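Local structure of serine protease inhibitor (Thermoanaerobacter tengcongensis, 2PEF) at residues N220-A226 against I352-N358; F247-K252 against T360-I366. The protein probably inhibits serine endopeptidases as a member of the serpin family, and is captured here in its latent state. One frame throughout, in Å; residues are numbered along the deposited sequence.

Contact 1 of 2, residues N220-A226 against I352-N358; sequences NHYSFVA and IFAIIDN
N358 grips the 220-226 segment with both hydrogens of its side-chain amide. ND2 donates to N220 O at 2.9 Å and to S223 OG at 2.8 Å. Both acceptors lie close to the amide plane, but ND2 sits above the carbonyl plane of N220. CG is anti to the carbonyl carbon (chi1 -72°), which turns the amide back over the facing strand. With an alanine at this position, N220 O and S223 OG would probably lose their common donor, and the serine hydroxyl would be less fixed. The N358 backbone N binds H221 O, and a water bridges that same oxygen to D357 OD1, which also bonds to S359 OG. Y222 OH binds P82 O, and its ring edge faces I356 O.

Backbone bonds join the strands as an antiparallel pair. S223 and I356 form one hydrogen-bonded pair, with I356 N to S223 O at 2.9 Å. V225 and A354 form the next, with V225 N to A354 O at 2.8 Å. Y222, F224 and A226 sit in non-hydrogen-bonded pairs.

Apolar packing differs on the two faces. On one, V225 crosses I356 at about a right angle, CG2 to CD1 3.9 Å. On the other, the F224 and F353 rings are nearly parallel (9°) but slid apart, with centroids 5.5 Å from each other. F224 CZ meets F353 CB at 3.5 Å.

The chemistry is thus divided: polar side chains and water close the N358 end, while aliphatic groups pack on the V225 face and aromatic rings on the F224 face.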
ATOM      1  N   ASN A 220      17.103   9.771   6.387  1.00  9.34           N
ATOM      2  CA  ASN A 220      17.202   9.512   4.941  1.00 10.06           C
ATOM      3  C   ASN A 220      16.891   8.097   4.449  1.00  9.39           C
ATOM      4  O   ASN A 220      17.219   7.750   3.310  1.00 10.44           O
ATOM      5  CB  ASN A 220      18.556   9.978   4.398  1.00 10.48           C
ATOM      6  CG  ASN A 220      18.659  11.488   4.348  1.00 14.80           C
ATOM      7  OD1 ASN A 220      19.148  12.115   5.284  1.00 19.96           O
ATOM      8  ND2 ASN A 220      18.170  12.077   3.269  1.00 15.50           N
ATOM      9  N   HIS A 221      16.236   7.295   5.286  1.00  9.33           N
ATOM     10  CA  HIS A 221      15.793   5.961   4.862  1.00  9.84           C
ATOM     11  C   HIS A 221      14.609   6.044   3.915  1.00 10.48           C
ATOM     12  O   HIS A 221      14.435   5.192   3.031  1.00 10.39           O
ATOM     13  CB  HIS A 221      15.415   5.121   6.076  1.00 10.16           C
ATOM     14  CG  HIS A 221      16.515   4.999   7.075  1.00 11.58           C
ATOM     15  ND1 HIS A 221      17.720   4.396   6.784  1.00 12.16           N
ATOM     16  CD2 HIS A 221      16.592   5.394   8.367  1.00 12.76           C
ATOM     17  CE1 HIS A 221      18.492   4.425   7.856  1.00 10.85           C
ATOM     18  NE2 HIS A 221      17.831   5.027   8.830  1.00  9.31           N
ATOM     19  N   TYR A 222      13.794   7.076   4.113  1.00  9.18           N
ATOM     20  CA  TYR A 222      12.586   7.277   3.316  1.00  8.41           C
ATOM     21  C   TYR A 222      12.513   8.708   2.830  1.00  8.29           C
ATOM     22  O   TYR A 222      13.079   9.609   3.442  1.00  9.86           O
ATOM     23  CB  TYR A 222      11.336   6.933   4.132  1.00  9.87           C
ATOM     24  CG  TYR A 222      11.395   5.541   4.716  1.00 11.34           C
ATOM     25  CD1 TYR A 222      11.614   5.343   6.079  1.00 12.89           C
ATOM     26  CD2 TYR A 222      11.256   4.422   3.899  1.00 12.78           C
ATOM     27  CE1 TYR A 222      11.679   4.055   6.614  1.00 10.62           C
ATOM     28  CE2 TYR A 222      11.320   3.137   4.418  1.00 10.42           C
ATOM     29  CZ  TYR A 222      11.536   2.961   5.773  1.00 10.42           C
ATOM     30  OH  TYR A 222      11.607   1.688   6.285  1.00 12.35           O
ATOM     31  N   SER A 223      11.816   8.905   1.716  1.00 10.15           N
ATOM     32  CA  SER A 223      11.577  10.235   1.181  1.00  9.31           C
ATOM     33  C   SER A 223      10.162  10.360   0.635  1.00 10.84           C
ATOM     34  O   SER A 223       9.478   9.363   0.399  1.00  9.12           O
ATOM     35  CB  SER A 223      12.591  10.583   0.087  1.00  9.86           C
ATOM     36  OG  SER A 223      13.899  10.679   0.625  1.00 10.93           O
ATOM     37  N   PHE A 224       9.742  11.604   0.455  1.00 10.90           N
ATOM     38  CA  PHE A 224       8.445  11.925  -0.097  1.00 10.44           C
ATOM     39  C   PHE A 224       8.666  12.448  -1.512  1.00 11.80           C
ATOM     40  O   PHE A 224       9.389  13.427  -1.714  1.00 11.97           O
ATOM     41  CB  PHE A 224       7.764  12.989   0.777  1.00 12.20           C
ATOM     42  CG  PHE A 224       6.349  13.299   0.379  1.00 12.36           C
ATOM     43  CD1 PHE A 224       5.284  12.609   0.954  1.00 13.61           C
ATOM     44  CD2 PHE A 224       6.073  14.302  -0.547  1.00 12.62           C
ATOM     45  CE1 PHE A 224       3.968  12.895   0.602  1.00 11.48           C
ATOM     46  CE2 PHE A 224       4.755  14.590  -0.908  1.00 11.24           C
ATOM     47  CZ  PHE A 224       3.706  13.891  -0.325  1.00 14.87           C
ATOM     48  N   VAL A 225       8.055  11.770  -2.480  1.00 11.15           N
ATOM     49  CA  VAL A 225       8.118  12.167  -3.883  1.00 11.47           C
ATOM     50  C   VAL A 225       6.824  12.896  -4.248  1.00 11.15           C
ATOM     51  O   VAL A 225       5.738  12.384  -3.983  1.00 10.87           O
ATOM     52  CB  VAL A 225       8.304  10.918  -4.786  1.00 12.34           C
ATOM     53  CG1 VAL A 225       8.175  11.275  -6.272  1.00 12.27           C
ATOM     54  CG2 VAL A 225       9.644  10.253  -4.498  1.00 12.47           C
ATOM     55  N   ALA A 226       6.947  14.089  -4.841  1.00 10.87           N
ATOM     56  CA  ALA A 226       5.789  14.854  -5.319  1.00 11.45           C
ATOM     57  C   ALA A 226       5.936  15.099  -6.812  1.00 11.42           C
ATOM     58  O   ALA A 226       6.987  15.554  -7.258  1.00 12.03           O
ATOM     59  CB  ALA A 226       5.667  16.179  -4.575  1.00 12.32           C
ATOM     60  N   ILE A 352       0.625  13.749  -7.829  1.00  9.18           N
ATOM     61  CA  ILE A 352       0.855  12.359  -7.467  1.00  9.65           C
ATOM     62  C   ILE A 352       1.963  12.383  -6.429  1.00  9.57           C
ATOM     63  O   ILE A 352       2.860  13.220  -6.499  1.00 10.25           O
ATOM     64  CB  ILE A 352       1.279  11.519  -8.716  1.00  8.98           C
ATOM     65  CG1 ILE A 352       0.096  11.320  -9.671  1.00 13.47           C
ATOM     66  CG2 ILE A 352       1.846  10.145  -8.326  1.00 12.00           C
ATOM     67  CD1 ILE A 352      -0.168  12.475 -10.607  1.00 16.96           C
ATOM     68  N   PHE A 353       1.894  11.497  -5.445  1.00  9.97           N
ATOM     69  CA  PHE A 353       2.975  11.409  -4.472  1.00  9.39           C
ATOM     70  C   PHE A 353       3.283   9.964  -4.133  1.00  9.77           C
ATOM     71  O   PHE A 353       2.470   9.065  -4.376  1.00 10.29           O
ATOM     72  CB  PHE A 353       2.643  12.200  -3.200  1.00 10.72           C
ATOM     73  CG  PHE A 353       1.533  11.601  -2.400  1.00  7.26           C
ATOM     74  CD1 PHE A 353       1.796  10.644  -1.423  1.00  9.83           C
ATOM     75  CD2 PHE A 353       0.224  11.992  -2.622  1.00  7.25           C
ATOM     76  CE1 PHE A 353       0.761  10.075  -0.692  1.00 11.84           C
ATOM     77  CE2 PHE A 353      -0.820  11.426  -1.898  1.00  9.52           C
ATOM     78  CZ  PHE A 353      -0.550  10.470  -0.926  1.00  9.38           C
ATOM     79  N   ALA A 354       4.464   9.758  -3.559  1.00 10.38           N
ATOM     80  CA  ALA A 354       4.858   8.458  -3.063  1.00  9.87           C
ATOM     81  C   ALA A 354       5.742   8.637  -1.842  1.00 10.01           C
ATOM     82  O   ALA A 354       6.466   9.628  -1.725  1.00 11.35           O
ATOM     83  CB  ALA A 354       5.581   7.676  -4.125  1.00  8.75           C
ATOM     84  N   ILE A 355       5.639   7.685  -0.923  1.00  8.67           N
ATOM     85  CA  ILE A 355       6.599   7.537   0.155  1.00  9.44           C
ATOM     86  C   ILE A 355       7.511   6.397  -0.287  1.00  9.31           C
ATOM     87  O   ILE A 355       7.048   5.264  -0.458  1.00 10.42           O
ATOM     88  CB  ILE A 355       5.902   7.203   1.493  1.00  9.62           C
ATOM     89  CG1 ILE A 355       4.974   8.359   1.900  1.00  7.87           C
ATOM     90  CG2 ILE A 355       6.938   6.887   2.573  1.00 11.05           C
ATOM     91  CD1 ILE A 355       4.025   8.027   3.030  1.00 10.22           C
ATOM     92  N   ILE A 356       8.793   6.700  -0.492  1.00  9.83           N
ATOM     93  CA  ILE A 356       9.728   5.718  -1.048  1.00  9.30           C
ATOM     94  C   ILE A 356      10.798   5.245  -0.069  1.00  9.26           C
ATOM     95  O   ILE A 356      11.261   5.993   0.795  1.00  9.76           O
ATOM     96  CB  ILE A 356      10.411   6.209  -2.377  1.00  8.98           C
ATOM     97  CG1 ILE A 356      11.237   7.484  -2.150  1.00 10.07           C
ATOM     98  CG2 ILE A 356       9.377   6.390  -3.489  1.00 10.02           C
ATOM     99  CD1 ILE A 356      12.300   7.761  -3.219  1.00  8.52           C
ATOM    100  N   ASP A 357      11.174   3.980  -0.233  1.00  9.45           N
ATOM    101  CA  ASP A 357      12.316   3.378   0.428  1.00  9.39           C
ATOM    102  C   ASP A 357      13.541   3.766  -0.400  1.00 10.14           C
ATOM    103  O   ASP A 357      13.703   3.312  -1.536  1.00 10.21           O
ATOM    104  CB  ASP A 357      12.091   1.856   0.480  1.00  9.52           C
ATOM    105  CG  ASP A 357      13.375   1.045   0.624  1.00 10.89           C
ATOM    106  OD1 ASP A 357      14.361   1.527   1.219  1.00 13.59           O
ATOM    107  OD2 ASP A 357      13.373  -0.111   0.145  1.00 13.86           O
ATOM    108  N   ASN A 358      14.392   4.624   0.166  1.00  8.98           N
ATOM    109  CA  ASN A 358      15.556   5.142  -0.560  1.00  8.82           C
ATOM    110  C   ASN A 358      16.610   4.110  -0.970  1.00 10.41           C
ATOM    111  O   ASN A 358      17.432   4.381  -1.850  1.00 12.35           O
ATOM    112  CB  ASN A 358      16.191   6.316   0.195  1.00  8.13           C
ATOM    113  CG  ASN A 358      15.340   7.567   0.143  1.00  8.36           C
ATOM    114  OD1 ASN A 358      14.722   7.872  -0.879  1.00 10.20           O
ATOM    115  ND2 ASN A 358      15.305   8.308   1.252  1.00  8.59           N
TER
HETATM  116  O   HOH W   1      15.732   2.872   3.196  1.00 20.39           O

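Contact 2 of 2, residues F247-K252 against T360-I366; sequences FIDLIK and TNLPIFI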
ATOM      1  N   PHE A 247       8.850   4.901 -13.160  1.00 12.62           N
ATOM      2  CA  PHE A 247       8.825   5.408 -11.788  1.00 12.52           C
ATOM      3  C   PHE A 247      10.211   5.380 -11.137  1.00 13.48           C
ATOM      4  O   PHE A 247      10.642   6.373 -10.555  1.00 13.09           O
ATOM      5  CB  PHE A 247       7.812   4.640 -10.932  1.00 13.32           C
ATOM      6  CG  PHE A 247       7.687   5.169  -9.530  1.00 11.83           C
ATOM      7  CD1 PHE A 247       6.957   6.324  -9.275  1.00 14.82           C
ATOM      8  CD2 PHE A 247       8.315   4.523  -8.468  1.00 12.95           C
ATOM      9  CE1 PHE A 247       6.845   6.828  -7.988  1.00 15.18           C
ATOM     10  CE2 PHE A 247       8.207   5.019  -7.171  1.00 13.07           C
ATOM     11  CZ  PHE A 247       7.471   6.178  -6.937  1.00 12.95           C
ATOM     12  N   ILE A 248      10.904   4.246 -11.227  1.00 13.58           N
ATOM     13  CA  ILE A 248      12.250   4.148 -10.660  1.00 14.86           C
ATOM     14  C   ILE A 248      13.164   5.169 -11.340  1.00 14.59           C
ATOM     15  O   ILE A 248      13.934   5.866 -10.670  1.00 14.91           O
ATOM     16  CB  ILE A 248      12.847   2.711 -10.760  1.00 15.37           C
ATOM     17  CG1 ILE A 248      11.961   1.677 -10.047  1.00 16.75           C
ATOM     18  CG2 ILE A 248      14.273   2.669 -10.207  1.00 17.49           C
ATOM     19  CD1 ILE A 248      11.773   1.887  -8.534  1.00 19.10           C
ATOM     20  N   ASP A 249      13.053   5.271 -12.666  1.00 14.64           N
ATOM     21  CA  ASP A 249      13.896   6.179 -13.450  1.00 15.63           C
ATOM     22  C   ASP A 249      13.689   7.657 -13.137  1.00 15.11           C
ATOM     23  O   ASP A 249      14.647   8.418 -13.115  1.00 13.76           O
ATOM     24  CB  ASP A 249      13.722   5.930 -14.954  1.00 16.84           C
ATOM     25  CG  ASP A 249      14.444   4.683 -15.430  1.00 19.77           C
ATOM     26  OD1 ASP A 249      15.104   4.011 -14.608  1.00 23.94           O
ATOM     27  OD2 ASP A 249      14.353   4.372 -16.637  1.00 25.92           O
ATOM     28  N   LEU A 250      12.447   8.069 -12.897  1.00 14.01           N
ATOM     29  CA  LEU A 250      12.185   9.477 -12.615  1.00 14.25           C
ATOM     30  C   LEU A 250      12.807   9.920 -11.285  1.00 13.19           C
ATOM     31  O   LEU A 250      13.214  11.075 -11.146  1.00 14.48           O
ATOM     32  CB  LEU A 250      10.687   9.811 -12.707  1.00 15.19           C
ATOM     33  CG  LEU A 250       9.679   9.307 -11.673  1.00 15.12           C
ATOM     34  CD1 LEU A 250       9.621  10.235 -10.465  1.00 13.55           C
ATOM     35  CD2 LEU A 250       8.299   9.200 -12.307  1.00 15.43           C
ATOM     36  N   ILE A 251      12.901   8.992 -10.332  1.00 12.34           N
ATOM     37  CA  ILE A 251      13.565   9.253  -9.055  1.00 12.94           C
ATOM     38  C   ILE A 251      15.083   9.245  -9.238  1.00 13.25           C
ATOM     39  O   ILE A 251      15.776  10.151  -8.763  1.00 15.12           O
ATOM     40  CB  ILE A 251      13.154   8.227  -7.959  1.00 13.80           C
ATOM     41  CG1 ILE A 251      11.667   8.359  -7.617  1.00 12.45           C
ATOM     42  CG2 ILE A 251      14.007   8.401  -6.702  1.00 15.08           C
ATOM     43  CD1 ILE A 251      11.079   7.132  -6.937  1.00 16.71           C
ATOM     44  N   LYS A 252      15.590   8.219  -9.925  1.00 13.81           N
ATOM     45  CA  LYS A 252      17.015   8.106 -10.238  1.00 13.67           C
ATOM     46  C   LYS A 252      17.517   9.310 -11.037  1.00 14.09           C
ATOM     47  O   LYS A 252      18.646   9.762 -10.847  1.00 15.30           O
ATOM     48  CB  LYS A 252      17.298   6.819 -11.020  1.00 14.50           C
ATOM     49  CG  LYS A 252      17.309   5.561 -10.179  1.00 15.70           C
ATOM     50  CD  LYS A 252      17.767   4.369 -11.005  1.00 19.79           C
ATOM     51  CE  LYS A 252      17.976   3.144 -10.132  1.00 22.16           C
ATOM     52  NZ  LYS A 252      18.377   1.956 -10.938  1.00 22.94           N
ATOM     53  N   THR A 360      15.903   1.323  -2.464  1.00 11.64           N
ATOM     54  CA  THR A 360      15.402   0.639  -3.663  1.00 11.66           C
ATOM     55  C   THR A 360      14.638   1.564  -4.614  1.00 12.05           C
ATOM     56  O   THR A 360      14.472   1.244  -5.791  1.00 12.91           O
ATOM     57  CB  THR A 360      14.444  -0.518  -3.295  1.00 11.88           C
ATOM     58  OG1 THR A 360      13.318   0.013  -2.586  1.00  9.75           O
ATOM     59  CG2 THR A 360      15.142  -1.581  -2.446  1.00 13.42           C
ATOM     60  N   ASN A 361      14.172   2.698  -4.088  1.00 10.61           N
ATOM     61  CA  ASN A 361      13.248   3.607  -4.784  1.00 10.21           C
ATOM     62  C   ASN A 361      11.827   3.051  -4.955  1.00 10.28           C
ATOM     63  O   ASN A 361      11.009   3.618  -5.683  1.00 12.05           O
ATOM     64  CB  ASN A 361      13.830   4.107  -6.109  1.00 11.55           C
ATOM     65  CG  ASN A 361      14.958   5.089  -5.905  1.00 12.99           C
ATOM     66  OD1 ASN A 361      15.041   5.743  -4.866  1.00 13.91           O
ATOM     67  ND2 ASN A 361      15.837   5.201  -6.894  1.00 18.37           N
ATOM     68  N   LEU A 362      11.525   1.964  -4.244  1.00 10.19           N
ATOM     69  CA  LEU A 362      10.192   1.366  -4.268  1.00 10.14           C
ATOM     70  C   LEU A 362       9.179   2.167  -3.450  1.00 11.55           C
ATOM     71  O   LEU A 362       9.497   2.635  -2.357  1.00 12.16           O
ATOM     72  CB  LEU A 362      10.242  -0.078  -3.760  1.00 10.58           C
ATOM     73  CG  LEU A 362      10.909  -1.098  -4.686  1.00  9.13           C
ATOM     74  CD1 LEU A 362      11.135  -2.416  -3.956  1.00  8.81           C
ATOM     75  CD2 LEU A 362      10.081  -1.319  -5.946  1.00 10.17           C
ATOM     76  N   PRO A 363       7.952   2.325  -3.978  1.00 11.33           N
ATOM     77  CA  PRO A 363       6.933   3.082  -3.252  1.00 11.35           C
ATOM     78  C   PRO A 363       6.222   2.265  -2.172  1.00 11.95           C
ATOM     79  O   PRO A 363       5.451   1.346  -2.484  1.00 13.89           O
ATOM     80  CB  PRO A 363       5.955   3.484  -4.355  1.00 11.30           C
ATOM     81  CG  PRO A 363       6.043   2.379  -5.355  1.00 11.16           C
ATOM     82  CD  PRO A 363       7.456   1.837  -5.281  1.00 12.40           C
ATOM     83  N   ILE A 364       6.484   2.606  -0.913  1.00 11.31           N
ATOM     84  CA  ILE A 364       5.763   2.012   0.216  1.00 11.79           C
ATOM     85  C   ILE A 364       4.293   2.426   0.158  1.00 11.15           C
ATOM     86  O   ILE A 364       3.404   1.598   0.345  1.00 11.79           O
ATOM     87  CB  ILE A 364       6.386   2.422   1.584  1.00 12.35           C
ATOM     88  CG1 ILE A 364       7.895   2.130   1.621  1.00 13.58           C
ATOM     89  CG2 ILE A 364       5.644   1.769   2.757  1.00 12.71           C
ATOM     90  CD1 ILE A 364       8.277   0.656   1.525  1.00 19.08           C
ATOM     91  N   PHE A 365       4.071   3.713  -0.104  1.00 10.90           N
ATOM     92  CA  PHE A 365       2.753   4.287  -0.360  1.00 10.66           C
ATOM     93  C   PHE A 365       2.816   5.096  -1.649  1.00  9.80           C
ATOM     94  O   PHE A 365       3.848   5.703  -1.969  1.00 10.14           O
ATOM     95  CB  PHE A 365       2.333   5.205   0.791  1.00  9.88           C
ATOM     96  CG  PHE A 365       1.949   4.474   2.048  1.00  8.20           C
ATOM     97  CD1 PHE A 365       2.920   4.082   2.972  1.00 10.20           C
ATOM     98  CD2 PHE A 365       0.610   4.193   2.321  1.00  8.94           C
ATOM     99  CE1 PHE A 365       2.563   3.413   4.143  1.00 11.96           C
ATOM    100  CE2 PHE A 365       0.244   3.521   3.483  1.00 10.07           C
ATOM    101  CZ  PHE A 365       1.218   3.130   4.396  1.00 10.61           C
ATOM    102  N   ILE A 366       1.718   5.095  -2.397  1.00  9.71           N
ATOM    103  CA  ILE A 366       1.614   5.912  -3.610  1.00  9.78           C
ATOM    104  C   ILE A 366       0.164   6.378  -3.776  1.00  9.43           C
ATOM    105  O   ILE A 366      -0.776   5.610  -3.559  1.00  9.44           O
ATOM    106  CB  ILE A 366       2.181   5.183  -4.871  1.00 10.36           C
ATOM    107  CG1 ILE A 366       2.188   6.114  -6.090  1.00  9.84           C
ATOM    108  CG2 ILE A 366       1.428   3.877  -5.150  1.00  9.76           C
ATOM    109  CD1 ILE A 366       3.101   5.642  -7.225  1.00  9.18           C
TER
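N361 is the bump that fits the helix 247-252. I251 CG2 sits over one face of its amide, 3.5 Å from N361 CG. K252 CG lies near the amide plane, 3.6 Å beyond N361 ND2. The lysine tip runs on to Y11 OH. N361 has a left-handed backbone (phi 70°), and its carbonyl enters the hollow between I248, I251 and F247. I248 CD1 reaches N361 O at 3.4 Å, and F247 CE2 meets it at the ring edge at 3.5 Å. This O is buried with no polar partner in the model.

The second bump is F247. Its CG is anti to the backbone N (chi1 -177°), which carries the ring off the helix into a notch between P363 and I366. CE2 lies 3.8 Å from P363 CD. CE1 meets I366 CD1 at 4.0 Å. A354 and I356 also touch F247.

An ST turn, L362 N to T360 OG1 at 3.1 Å, shapes the chain before P363; T360 OG1 also bonds to D357 OD2. A classic beta bulge at I364 and F365, opposite I355, follows. Such packing of a short helix on a sheet B hairpin is typical of serpins, where this is helix H.

In the fold
From the N terminus, the chain passes several helices and strands before it lays down strand 222-229, then helix 244-252. It runs through long strands before returning as strand 345-357, which pairs with strand 222-229 in contact 1 and closes a loop of 125 residues. A tight turn then leads into strand 362-372. The start of that strand meets the helix in contact 2, closing a loop of 107 residues. The two loops cross, because their segments alternate. The centres of contacts 1 and 2 lie about 7 Å apart. I355 joins them, with I355 O 2.8 Å from I364 N. Together they tie three neighbouring strands to one another and to the helix on their A354 side.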